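Local structure of leucyl-tRNA synthetase subunit alpha (Aquifex aeolicus, 3O0A) at residues V42-P47 with A138-P143; D48-A53 with A113-N118; T54-A59 with I122-A127; S81-F86 with V107-Y112. The protein is part of an enzyme that ligates leucine to its tRNA using ATP, and the CP1 domain crystallised here is its hydrolytic part, which probably edits mischarged tRNA. All blocks are in the same frame, centred on the assembly; numbering follows the deposited sequence.

Interaction 1 (V42-P47 with A138-P143); sequences VFTTRP and AIMCVP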
loop_
_atom_site.group_PDB
_atom_site.type_symbol
_atom_site.label_atom_id
_atom_site.label_comp_id
_atom_site.label_asym_id
_atom_site.label_seq_id
_atom_site.Cartn_x
_atom_site.Cartn_y
_atom_site.Cartn_z
ATOM N N VAL A 42 -6.346 -3.618 1.852
ATOM C CA VAL A 42 -6.431 -2.636 0.779
ATOM C C VAL A 42 -7.471 -3.101 -0.231
ATOM O O VAL A 42 -7.604 -4.285 -0.485
ATOM C CB VAL A 42 -5.046 -2.333 0.090
ATOM C CG1 VAL A 42 -3.966 -1.972 1.118
ATOM C CG2 VAL A 42 -4.564 -3.478 -0.792
ATOM N N PHE A 43 -8.227 -2.165 -0.788
ATOM C CA PHE A 43 -9.025 -2.486 -1.959
ATOM C C PHE A 43 -8.311 -2.056 -3.238
ATOM O O PHE A 43 -7.770 -0.965 -3.313
ATOM C CB PHE A 43 -10.418 -1.866 -1.894
ATOM C CG PHE A 43 -11.203 -2.062 -3.159
ATOM C CD1 PHE A 43 -11.803 -3.288 -3.442
ATOM C CD2 PHE A 43 -11.296 -1.036 -4.095
ATOM C CE1 PHE A 43 -12.506 -3.476 -4.636
ATOM C CE2 PHE A 43 -11.995 -1.218 -5.284
ATOM C CZ PHE A 43 -12.594 -2.439 -5.551
ATOM N N THR A 44 -8.313 -2.921 -4.244
ATOM C CA THR A 44 -7.723 -2.575 -5.543
ATOM C C THR A 44 -8.548 -3.100 -6.704
ATOM O O THR A 44 -9.067 -4.202 -6.637
ATOM C CB THR A 44 -6.250 -3.095 -5.687
ATOM O OG1 THR A 44 -5.730 -2.715 -6.971
ATOM C CG2 THR A 44 -6.158 -4.611 -5.526
ATOM N N THR A 45 -8.657 -2.311 -7.773
ATOM C CA THR A 45 -9.249 -2.798 -9.020
ATOM C C THR A 45 -8.156 -3.373 -9.923
ATOM O O THR A 45 -8.427 -3.781 -11.055
ATOM C CB THR A 45 -10.019 -1.689 -9.774
ATOM O OG1 THR A 45 -9.120 -0.625 -10.113
ATOM C CG2 THR A 45 -11.142 -1.144 -8.898
ATOM N N ARG A 46 -6.927 -3.396 -9.404
ATOM C CA ARG A 46 -5.766 -3.890 -10.148
ATOM C C ARG A 46 -4.991 -4.995 -9.410
ATOM O O ARG A 46 -3.781 -4.872 -9.187
ATOM C CB ARG A 46 -4.836 -2.729 -10.521
ATOM C CG ARG A 46 -5.411 -1.735 -11.564
ATOM C CD ARG A 46 -5.805 -2.396 -12.884
ATOM N NE ARG A 46 -4.709 -3.114 -13.537
ATOM C CZ ARG A 46 -3.775 -2.554 -14.308
ATOM N NH1 ARG A 46 -3.766 -1.240 -14.534
ATOM N NH2 ARG A 46 -2.839 -3.318 -14.860
ATOM N N PRO A 47 -5.676 -6.096 -9.051
ATOM C CA PRO A 47 -4.958 -7.146 -8.333
ATOM C C PRO A 47 -3.884 -7.818 -9.204
ATOM O O PRO A 47 -2.965 -8.440 -8.670
ATOM C CB PRO A 47 -6.077 -8.116 -7.949
ATOM C CG PRO A 47 -7.102 -7.943 -9.028
ATOM C CD PRO A 47 -7.083 -6.469 -9.293
ATOM N N ALA A 138 -7.001 2.579 2.535
ATOM C CA ALA A 138 -5.586 2.248 2.361
ATOM C C ALA A 138 -5.419 1.602 0.999
ATOM O O ALA A 138 -6.268 0.813 0.561
ATOM C CB ALA A 138 -5.111 1.305 3.436
ATOM N N ILE A 139 -4.338 1.954 0.318
ATOM C CA ILE A 139 -4.105 1.412 -1.019
ATOM C C ILE A 139 -2.718 0.785 -1.116
ATOM O O ILE A 139 -1.786 1.174 -0.392
ATOM C CB ILE A 139 -4.306 2.496 -2.130
ATOM C CG1 ILE A 139 -3.300 3.646 -1.977
ATOM C CG2 ILE A 139 -5.758 3.024 -2.118
ATOM C CD1 ILE A 139 -3.111 4.488 -3.255
ATOM N N MET A 140 -2.589 -0.195 -2.007
ATOM C CA MET A 140 -1.268 -0.604 -2.453
ATOM C C MET A 140 -0.833 0.308 -3.586
ATOM O O MET A 140 -1.642 0.699 -4.450
ATOM C CB MET A 140 -1.242 -2.066 -2.880
ATOM C CG MET A 140 -1.979 -2.354 -4.173
ATOM S SD MET A 140 -1.973 -4.128 -4.460
ATOM C CE MET A 140 -2.408 -4.117 -6.199
ATOM N N CYS A 141 0.441 0.678 -3.570
ATOM C CA CYS A 141 0.932 1.615 -4.556
ATOM C C CYS A 141 1.900 0.961 -5.529
ATOM O O CYS A 141 2.887 0.349 -5.133
ATOM C CB CYS A 141 1.548 2.832 -3.866
ATOM S SG CYS A 141 0.366 3.670 -2.780
ATOM N N VAL A 142 1.586 1.114 -6.810
ATOM C CA VAL A 142 2.289 0.449 -7.894
ATOM C C VAL A 142 2.685 1.567 -8.874
ATOM O O VAL A 142 1.993 1.814 -9.871
ATOM C CB VAL A 142 1.400 -0.619 -8.570
ATOM C CG1 VAL A 142 2.163 -1.378 -9.678
ATOM C CG2 VAL A 142 0.852 -1.605 -7.517
ATOM N N PRO A 143 3.795 2.266 -8.576
ATOM C CA PRO A 143 4.170 3.415 -9.405
ATOM C C PRO A 143 4.377 3.101 -10.885
ATOM O O PRO A 143 4.176 3.981 -11.718
ATOM C CB PRO A 143 5.488 3.908 -8.796
ATOM C CG PRO A 143 5.663 3.202 -7.533
ATOM C CD PRO A 143 4.730 2.035 -7.460
HETATM O O HOH W 1 -4.944 -0.495 -3.704
HETATM O O HOH W 2 -8.797 0.769 -0.580
#

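Interaction 2 (D48-A53 with A113-N118); sequences DTVFGA and ATNPAN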
loop_
_atom_site.group_PDB
_atom_site.type_symbol
_atom_site.label_atom_id
_atom_site.label_comp_id
_atom_site.label_asym_id
_atom_site.label_seq_id
_atom_site.Cartn_x
_atom_site.Cartn_y
_atom_site.Cartn_z
ATOM N N ASP A 48 -4.000 -7.674 -10.530
ATOM C CA ASP A 48 -2.982 -8.146 -11.469
ATOM C C ASP A 48 -1.613 -7.484 -11.262
ATOM O O ASP A 48 -0.602 -8.007 -11.727
ATOM C CB ASP A 48 -3.441 -7.978 -12.937
ATOM C CG ASP A 48 -3.848 -6.538 -13.284
ATOM O OD1 ASP A 48 -4.397 -5.806 -12.429
ATOM O OD2 ASP A 48 -3.641 -6.142 -14.443
ATOM N N THR A 49 -1.593 -6.357 -10.546
ATOM C CA THR A 49 -0.369 -5.580 -10.311
ATOM C C THR A 49 0.222 -5.759 -8.901
ATOM O O THR A 49 1.179 -5.060 -8.530
ATOM C CB THR A 49 -0.591 -4.069 -10.575
ATOM O OG1 THR A 49 -1.464 -3.508 -9.584
ATOM C CG2 THR A 49 -1.173 -3.841 -11.983
ATOM N N VAL A 50 -0.331 -6.693 -8.126
ATOM C CA VAL A 50 0.031 -6.807 -6.703
ATOM C C VAL A 50 1.538 -7.060 -6.494
ATOM O O VAL A 50 2.130 -6.587 -5.519
ATOM C CB VAL A 50 -0.839 -7.868 -5.965
ATOM C CG1 VAL A 50 -0.527 -9.273 -6.469
ATOM C CG2 VAL A 50 -0.643 -7.768 -4.408
ATOM N N PHE A 51 2.166 -7.790 -7.418
ATOM C CA PHE A 51 3.600 -8.054 -7.276
ATOM C C PHE A 51 4.420 -6.780 -7.466
ATOM O O PHE A 51 5.597 -6.737 -7.105
ATOM C CB PHE A 51 4.065 -9.147 -8.241
ATOM C CG PHE A 51 3.607 -10.532 -7.857
ATOM C CD1 PHE A 51 2.330 -10.975 -8.191
ATOM C CD2 PHE A 51 4.468 -11.401 -7.173
ATOM C CE1 PHE A 51 1.894 -12.269 -7.842
ATOM C CE2 PHE A 51 4.054 -12.703 -6.826
ATOM C CZ PHE A 51 2.757 -13.137 -7.156
ATOM N N GLY A 52 3.789 -5.749 -8.025
ATOM C CA GLY A 52 4.464 -4.484 -8.314
ATOM C C GLY A 52 4.282 -3.441 -7.234
ATOM O O GLY A 52 4.733 -2.308 -7.385
ATOM N N ALA A 53 3.634 -3.826 -6.133
ATOM C CA ALA A 53 3.446 -2.900 -5.017
ATOM C C ALA A 53 4.787 -2.635 -4.350
ATOM O O ALA A 53 5.452 -3.560 -3.885
ATOM C CB ALA A 53 2.405 -3.440 -4.009
ATOM N N ALA A 113 5.183 -3.133 5.503
ATOM C CA ALA A 113 4.146 -4.142 5.355
ATOM C C ALA A 113 4.691 -5.265 4.480
ATOM O O ALA A 113 5.403 -5.022 3.506
ATOM C CB ALA A 113 2.926 -3.524 4.700
ATOM N N THR A 114 4.338 -6.494 4.827
ATOM C CA THR A 114 4.657 -7.626 3.988
ATOM C C THR A 114 3.607 -7.723 2.899
ATOM O O THR A 114 2.401 -7.692 3.166
ATOM C CB THR A 114 4.713 -8.916 4.810
ATOM O OG1 THR A 114 5.688 -8.758 5.849
ATOM C CG2 THR A 114 5.079 -10.107 3.926
ATOM N N ASN A 115 4.093 -7.817 1.665
ATOM C CA ASN A 115 3.249 -8.080 0.507
ATOM C C ASN A 115 2.924 -9.579 0.481
ATOM O O ASN A 115 3.837 -10.412 0.387
ATOM C CB ASN A 115 4.016 -7.653 -0.753
ATOM C CG ASN A 115 3.197 -7.796 -2.022
ATOM O OD1 ASN A 115 2.259 -8.592 -2.092
ATOM N ND2 ASN A 115 3.550 -7.011 -3.037
ATOM N N PRO A 116 1.630 -9.938 0.577
ATOM C CA PRO A 116 1.239 -11.358 0.657
ATOM C C PRO A 116 1.532 -12.122 -0.642
ATOM O O PRO A 116 1.569 -13.350 -0.630
ATOM C CB PRO A 116 -0.274 -11.287 0.912
ATOM C CG PRO A 116 -0.687 -9.994 0.317
ATOM C CD PRO A 116 0.457 -9.050 0.602
ATOM N N ALA A 117 1.738 -11.400 -1.746
ATOM C CA ALA A 117 1.981 -12.054 -3.042
ATOM C C ALA A 117 3.406 -12.602 -3.149
ATOM O O ALA A 117 3.628 -13.679 -3.707
ATOM C CB ALA A 117 1.700 -11.091 -4.184
ATOM N N ASN A 118 4.368 -11.858 -2.611
ATOM C CA ASN A 118 5.784 -12.169 -2.816
ATOM C C ASN A 118 6.656 -12.109 -1.555
ATOM O O ASN A 118 7.858 -12.398 -1.622
ATOM C CB ASN A 118 6.370 -11.273 -3.918
ATOM C CG ASN A 118 6.258 -9.796 -3.589
ATOM O OD1 ASN A 118 6.090 -9.424 -2.426
ATOM N ND2 ASN A 118 6.352 -8.946 -4.610
HETATM O O HOH W 3 6.500 -5.985 -3.936
#

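Interaction 3 (T54-A59 with I122-A127); sequences TFVVLA and IPVWSA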
loop_
_atom_site.group_PDB
_atom_site.type_symbol
_atom_site.label_atom_id
_atom_site.label_comp_id
_atom_site.label_asym_id
_atom_site.label_seq_id
_atom_site.Cartn_x
_atom_site.Cartn_y
_atom_site.Cartn_z
ATOM N N THR A 54 5.202 -1.371 -4.350
ATOM C CA THR A 54 6.490 -1.004 -3.743
ATOM C C THR A 54 6.335 -0.144 -2.492
ATOM O O THR A 54 7.334 0.200 -1.832
ATOM C CB THR A 54 7.413 -0.303 -4.755
ATOM O OG1 THR A 54 6.805 0.913 -5.199
ATOM C CG2 THR A 54 7.677 -1.205 -5.958
ATOM N N PHE A 55 5.087 0.236 -2.199
ATOM C CA PHE A 55 4.734 0.890 -0.941
ATOM C C PHE A 55 3.226 0.850 -0.728
ATOM O O PHE A 55 2.471 0.494 -1.647
ATOM C CB PHE A 55 5.306 2.334 -0.849
ATOM C CG PHE A 55 4.848 3.277 -1.934
ATOM C CD1 PHE A 55 5.397 3.224 -3.219
ATOM C CD2 PHE A 55 3.936 4.288 -1.641
ATOM C CE1 PHE A 55 4.999 4.130 -4.206
ATOM C CE2 PHE A 55 3.531 5.199 -2.621
ATOM C CZ PHE A 55 4.062 5.114 -3.908
ATOM N N VAL A 56 2.814 1.152 0.504
ATOM C CA VAL A 56 1.418 1.203 0.899
ATOM C C VAL A 56 1.132 2.610 1.393
ATOM O O VAL A 56 1.978 3.205 2.065
ATOM C CB VAL A 56 1.151 0.158 2.017
ATOM C CG1 VAL A 56 -0.242 0.315 2.640
ATOM C CG2 VAL A 56 1.341 -1.261 1.462
ATOM N N VAL A 57 -0.041 3.148 1.054
ATOM C CA VAL A 57 -0.447 4.464 1.565
ATOM C C VAL A 57 -1.800 4.403 2.277
ATOM O O VAL A 57 -2.768 3.871 1.737
ATOM C CB VAL A 57 -0.513 5.544 0.456
ATOM C CG1 VAL A 57 -1.094 6.841 1.023
ATOM C CG2 VAL A 57 0.879 5.812 -0.132
ATOM N N LEU A 58 -1.853 4.950 3.490
ATOM C CA LEU A 58 -3.096 5.108 4.226
ATOM C C LEU A 58 -3.558 6.540 4.058
ATOM O O LEU A 58 -2.745 7.469 4.110
ATOM C CB LEU A 58 -2.858 4.866 5.722
ATOM C CG LEU A 58 -2.782 3.416 6.234
ATOM C CD1 LEU A 58 -1.937 2.508 5.369
ATOM C CD2 LEU A 58 -2.346 3.380 7.708
ATOM N N ALA A 59 -4.857 6.732 3.873
ATOM C CA ALA A 59 -5.419 8.081 3.992
ATOM C C ALA A 59 -5.054 8.686 5.369
ATOM O O ALA A 59 -4.920 7.967 6.362
ATOM C CB ALA A 59 -6.905 8.042 3.814
ATOM N N ILE A 122 7.589 -3.666 2.257
ATOM C CA ILE A 122 7.439 -2.392 1.560
ATOM C C ILE A 122 6.972 -1.303 2.542
ATOM O O ILE A 122 6.163 -1.584 3.424
ATOM C CB ILE A 122 6.507 -2.513 0.312
ATOM C CG1 ILE A 122 5.107 -3.001 0.691
ATOM C CG2 ILE A 122 7.126 -3.455 -0.747
ATOM C CD1 ILE A 122 4.114 -2.923 -0.470
ATOM N N PRO A 123 7.509 -0.069 2.414
ATOM C CA PRO A 123 7.235 0.967 3.416
ATOM C C PRO A 123 5.794 1.475 3.407
ATOM O O PRO A 123 5.172 1.586 2.344
ATOM C CB PRO A 123 8.208 2.089 3.032
ATOM C CG PRO A 123 8.412 1.908 1.569
ATOM C CD PRO A 123 8.397 0.431 1.346
ATOM N N VAL A 124 5.273 1.763 4.600
ATOM C CA VAL A 124 3.933 2.302 4.752
ATOM C C VAL A 124 3.996 3.804 5.005
ATOM O O VAL A 124 4.658 4.249 5.943
ATOM C CB VAL A 124 3.160 1.608 5.881
ATOM C CG1 VAL A 124 1.690 2.069 5.885
ATOM C CG2 VAL A 124 3.235 0.095 5.717
ATOM N N TRP A 125 3.293 4.543 4.148
ATOM C CA TRP A 125 3.193 5.999 4.163
ATOM C C TRP A 125 1.746 6.447 4.393
ATOM O O TRP A 125 0.808 5.649 4.286
ATOM C CB TRP A 125 3.668 6.529 2.806
ATOM C CG TRP A 125 5.131 6.466 2.618
ATOM C CD1 TRP A 125 5.914 5.344 2.494
ATOM C CD2 TRP A 125 6.008 7.582 2.523
ATOM N NE1 TRP A 125 7.236 5.706 2.336
ATOM C CE2 TRP A 125 7.321 7.073 2.355
ATOM C CE3 TRP A 125 5.818 8.968 2.576
ATOM C CZ2 TRP A 125 8.431 7.906 2.228
ATOM C CZ3 TRP A 125 6.929 9.799 2.462
ATOM C CH2 TRP A 125 8.217 9.264 2.294
ATOM N N SER A 126 1.563 7.718 4.745
ATOM C CA SER A 126 0.258 8.366 4.623
ATOM C C SER A 126 0.428 9.492 3.617
ATOM O O SER A 126 1.507 10.089 3.538
ATOM C CB SER A 126 -0.231 8.908 5.965
ATOM O OG SER A 126 -1.556 9.410 5.885
ATOM N N ALA A 127 -0.615 9.762 2.832
ATOM C CA ALA A 127 -0.536 10.810 1.790
ATOM C C ALA A 127 -1.853 11.521 1.514
ATOM O O ALA A 127 -2.923 10.959 1.743
ATOM C CB ALA A 127 0.053 10.246 0.498
#

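Interaction 4 (S81-F86 with V107-Y112); sequences SDVENF and VFLGVY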
loop_
_atom_site.group_PDB
_atom_site.type_symbol
_atom_site.label_atom_id
_atom_site.label_comp_id
_atom_site.label_asym_id
_atom_site.label_seq_id
_atom_site.Cartn_x
_atom_site.Cartn_y
_atom_site.Cartn_z
ATOM N N SER A 81 6.039 13.311 15.468
ATOM C CA SER A 81 5.536 14.675 15.306
ATOM C C SER A 81 5.314 15.019 13.833
ATOM O O SER A 81 4.385 15.768 13.505
ATOM C CB SER A 81 6.468 15.700 15.958
ATOM O OG SER A 81 7.816 15.448 15.615
ATOM N N ASP A 82 6.168 14.491 12.960
ATOM C CA ASP A 82 6.030 14.738 11.512
ATOM C C ASP A 82 4.707 14.152 11.047
ATOM O O ASP A 82 3.979 14.751 10.236
ATOM C CB ASP A 82 7.168 14.083 10.725
ATOM C CG ASP A 82 8.413 14.935 10.640
ATOM O OD1 ASP A 82 8.442 16.075 11.164
ATOM O OD2 ASP A 82 9.398 14.437 10.048
ATOM N N VAL A 83 4.392 12.964 11.558
ATOM C CA VAL A 83 3.170 12.284 11.158
ATOM C C VAL A 83 1.961 13.058 11.689
ATOM O O VAL A 83 1.021 13.337 10.948
ATOM C CB VAL A 83 3.160 10.813 11.622
ATOM C CG1 VAL A 83 1.822 10.132 11.251
ATOM C CG2 VAL A 83 4.307 10.057 10.971
ATOM N N GLU A 84 2.018 13.436 12.958
ATOM C CA GLU A 84 0.926 14.167 13.607
ATOM C C GLU A 84 0.648 15.492 12.916
ATOM O O GLU A 84 -0.511 15.854 12.657
ATOM C CB GLU A 84 1.315 14.430 15.059
ATOM C CG GLU A 84 0.138 14.713 15.958
ATOM C CD GLU A 84 0.520 14.600 17.418
ATOM O OE1 GLU A 84 1.538 15.207 17.807
ATOM O OE2 GLU A 84 -0.192 13.893 18.161
ATOM N N ASN A 85 1.716 16.222 12.615
ATOM C CA ASN A 85 1.593 17.506 11.920
ATOM C C ASN A 85 0.923 17.327 10.565
ATOM O O ASN A 85 0.084 18.139 10.165
ATOM C CB ASN A 85 2.963 18.154 11.735
ATOM C CG ASN A 85 3.573 18.609 13.044
ATOM O OD1 ASN A 85 2.881 18.740 14.061
ATOM N ND2 ASN A 85 4.870 18.831 13.035
ATOM N N PHE A 86 1.301 16.270 9.858
ATOM C CA PHE A 86 0.669 15.981 8.562
ATOM C C PHE A 86 -0.841 15.727 8.681
ATOM O O PHE A 86 -1.649 16.309 7.940
ATOM C CB PHE A 86 1.375 14.812 7.881
ATOM C CG PHE A 86 0.700 14.343 6.628
ATOM C CD1 PHE A 86 0.765 15.109 5.464
ATOM C CD2 PHE A 86 0.001 13.126 6.618
ATOM C CE1 PHE A 86 0.132 14.674 4.295
ATOM C CE2 PHE A 86 -0.633 12.683 5.456
ATOM C CZ PHE A 86 -0.546 13.454 4.295
ATOM N N VAL A 107 4.001 11.297 4.350
ATOM C CA VAL A 107 4.908 11.075 5.468
ATOM C C VAL A 107 5.094 9.575 5.667
ATOM O O VAL A 107 4.151 8.795 5.470
ATOM C CB VAL A 107 4.391 11.724 6.780
ATOM C CG1 VAL A 107 4.432 13.252 6.691
ATOM C CG2 VAL A 107 2.987 11.230 7.157
ATOM N N PHE A 108 6.309 9.175 6.018
ATOM C CA PHE A 108 6.614 7.748 6.223
ATOM C C PHE A 108 6.224 7.385 7.650
ATOM O O PHE A 108 6.577 8.108 8.589
ATOM C CB PHE A 108 8.105 7.510 5.970
ATOM C CG PHE A 108 8.598 6.113 6.279
ATOM C CD1 PHE A 108 7.879 4.977 5.901
ATOM C CD2 PHE A 108 9.828 5.951 6.926
ATOM C CE1 PHE A 108 8.370 3.699 6.194
ATOM C CE2 PHE A 108 10.339 4.692 7.214
ATOM C CZ PHE A 108 9.611 3.550 6.845
ATOM N N LEU A 109 5.495 6.279 7.803
ATOM C CA LEU A 109 5.045 5.828 9.124
ATOM C C LEU A 109 6.064 4.975 9.891
ATOM O O LEU A 109 5.856 4.659 11.065
ATOM C CB LEU A 109 3.696 5.099 9.002
ATOM C CG LEU A 109 2.569 5.888 8.316
ATOM C CD1 LEU A 109 1.245 5.080 8.408
ATOM C CD2 LEU A 109 2.396 7.336 8.858
ATOM N N GLY A 110 7.165 4.609 9.236
ATOM C CA GLY A 110 8.258 3.923 9.915
ATOM C C GLY A 110 8.097 2.417 10.041
ATOM O O GLY A 110 8.855 1.765 10.760
ATOM N N VAL A 111 7.111 1.854 9.351
ATOM C CA VAL A 111 6.923 0.402 9.362
ATOM C C VAL A 111 6.898 -0.114 7.934
ATOM O O VAL A 111 6.655 0.653 6.998
ATOM C CB VAL A 111 5.618 -0.021 10.093
ATOM C CG1 VAL A 111 5.699 0.379 11.588
ATOM C CG2 VAL A 111 4.368 0.597 9.432
ATOM N N TYR A 112 7.131 -1.416 7.794
ATOM C CA TYR A 112 7.100 -2.076 6.494
ATOM C C TYR A 112 6.054 -3.181 6.494
ATOM O O TYR A 112 6.023 -4.041 7.391
ATOM C CB TYR A 112 8.478 -2.643 6.172
ATOM C CG TYR A 112 9.523 -1.563 6.058
ATOM C CD1 TYR A 112 10.134 -1.030 7.196
ATOM C CD2 TYR A 112 9.883 -1.056 4.812
ATOM C CE1 TYR A 112 11.092 -0.011 7.085
ATOM C CE2 TYR A 112 10.841 -0.065 4.694
ATOM C CZ TYR A 112 11.430 0.458 5.825
ATOM O OH TYR A 112 12.379 1.444 5.692
#

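Interaction 1 (V42-P47 with A138-P143)
This is a buried contact between the edge strands of two different sheets. Strand 37-44 borders a three-stranded antiparallel sheet, and strand 138-141 borders the four-stranded mixed sheet. The two strands cross at 61°, and no direct hydrogen bond joins them. Two waters bridge the gap instead. Water 1 takes the Met140 N-H and donates to Phe43 O, which lies 2.9 Å from it. Water 2 takes the Phe43 N-H and donates to Ala138 O, 2.8 Å away. Beside them, Val42 CB rests 3.4 Å from Ala138 O. Its CG1, anti to the carbonyl carbon, lies over the Ile139-Met140 peptide. Val42 CG2 meets Met140 CB at 4.2 Å, the two side chains crossing at about a right angle. Met140 does most of the reaching. Its CG takes the crowded position between backbone N and carbonyl carbon (chi1 71°), and the chain then runs extended, so that its methyl tip arrives at the turn after strand 37-44. There Met140 CE lies 3.4 Å from Arg46 O and 3.7 Å from Thr44 OG1. The turn is fixed from within. Thr44 OG1, anti to its backbone N, accepts the Arg46 N-H at 2.8 Å. The Arg46 guanidinium points elsewhere and forms a salt bridge with Asp48. Val142 N, on the other segment, bonds to Asp149. The Thr44 bond makes an ST turn within the Thr-Thr-Arg-Pro-Asp-Thr sequence, which matches the threonine-rich motif of CP1 editing domains; in related synthetases this motif lines the hydrolytic pocket, and it probably does so here.

Interaction 2 (D48-A53 with A113-N118)
The 3-10 turn at 48-52 faces the loop that follows strand 106-114, and the two backbones come nearest at Phe51 and Ala117, whose CA atoms are 6.0 Å apart. Asn115 joins them. Its CG is anti to the backbone N (chi1 -176°), which carries the amide across to the turn. Asn115 ND2 donates to Val50 O at 2.9 Å, nearly straight at 163°. Val50 O lies close to the amide plane of Asn115, but the donor sits above the carbonyl plane of Val50. This carbonyl also accepts from Ala53 N, so two N-H groups grip it. The other end of the amide turns back on its own loop: Asn115 OD1 accepts from Ala117 N at 2.9 Å, an Asx turn. That turn presents Ala117 CB to the Phe51 ring in a CH-pi contact, 3.7 Å from the ring centroid and close to the ring normal. The same methyl touches Val50 CG1 at 3.7 Å, so it wedges between the two side chains. Asn118 CB comes obliquely to the ring, 3.8 Å from Phe51 CD2. The amide oxygen of Asn118 bonds to Glu120 N, while its ND2 donates to water 3. This water also accepts from Asn115 ND2 and donates to Ala53 O. Trp204 of helix 194-207 packs on Phe51 too, and Lys161 bonds to Phe51 O. Both ends of the Asn115 amide are thus engaged in a largely buried setting, which fixes its flip and sets the position of the turn against the loop.

Interaction 3 (T54-A59 with I122-A127)
Val56 and Val124 share one rotamer, CG1 anti to the backbone N (chi1 171° and -172°), and so lie side by side, pointing the same way. They sit on a parallel strand pair, 55-58 with 121-127, in the middle of the four-stranded mixed sheet of the editing domain. Three backbone bonds form the ladder. Val56 N donates to Pro123 O at 3.0 Å. Trp125 N donates to Val56 O at 2.8 Å, nearly along the C=O axis. Leu58 N donates to Trp125 O at 2.9 Å. On the Val56 face, Leu58 CD1 packs on Val124 CG1 at 3.7 Å. Ile122 bends through a crowded first torsion (chi1 59°) and sets its CD1 3.8 Å from Val56 CG2. On the other face, Val57 CG1 meets Ala127 CB at 3.6 Å, while CG2 reaches Trp125 CB. The indole of Trp125 extends onward to the rings of Tyr156 and Phe108. Helix 64-74 covers Leu58 and Ser126. At the far end Leu58 O takes a weak bond from Ala127 N, and Ser126 OG, anti to its backbone N, donates to Leu58 O at 2.9 Å from above the carbonyl plane.

Interaction 4 (S81-F86 with V107-Y112)
Val107 is the tight centre of this contact, in which helix 80-91 crosses the beginning of strand 106-114. Both of its methyls are used. Val107 CG1, anti to the carbonyl carbon, lies 3.6 Å from Phe86 CB. Val107 CG2, in the crowded position between backbone N and carbonyl carbon, lies 3.6 Å from Phe86 CD2 and approaches the ring obliquely. Phe86 turns its ring this way because CG is anti to the backbone N (chi1 173°). One turn earlier, Val83 CG1 meets Leu109 CD2 at 3.7 Å, the two side chains crossing at about a right angle. Val83 CG2 lies 3.8 Å from Phe108 O. No hydrogen bond joins the segments; the contact is van der Waals packing, mostly between apolar side chains, with two backbone oxygens at its margin. The solvent side is much looser. Asp82 is exposed and adds mainly its backbone O, 3.9 Å from Val107 CG1. Past Leu109 the strand leaves the helix. It turns a corner at Gly110, whose positive phi of 84° would jam a side chain against the preceding carbonyl. Gly110 N sits 3.3 Å above the centre of the Phe108 ring. Val83 also packs on Val65 and Ala69 of helix 64-74, and Phe86 touches Ser126. Helix 80-91 therefore sits beside helix 64-74, against the border of the mixed sheet where strand 106-114 runs antiparallel to strand 121-127.

From the N terminus, the chain passes through 42-47, 48-53 and 54-59 in succession, and each opens a loop. After helix 64-74, segment 81-86 on helix 80-91 opens the shortest loop, which 107-112 closes as interaction 4. Next 113-118 returns to 48-53, closing interaction 2, and 122-127 returns to 54-59, closing interaction 3. These two cross, because their segments alternate. Both enclose interaction 4. The widest loop, interaction 1, ends at 138-143 and encloses all the others. Interactions 3 and 4 share the mixed sheet through backbone bonds between strands 106-114 and 121-127. Interaction 1 adds its last strand, 138-141, beside 55-58. Met140 and Val142 also pack on the turn of interaction 2.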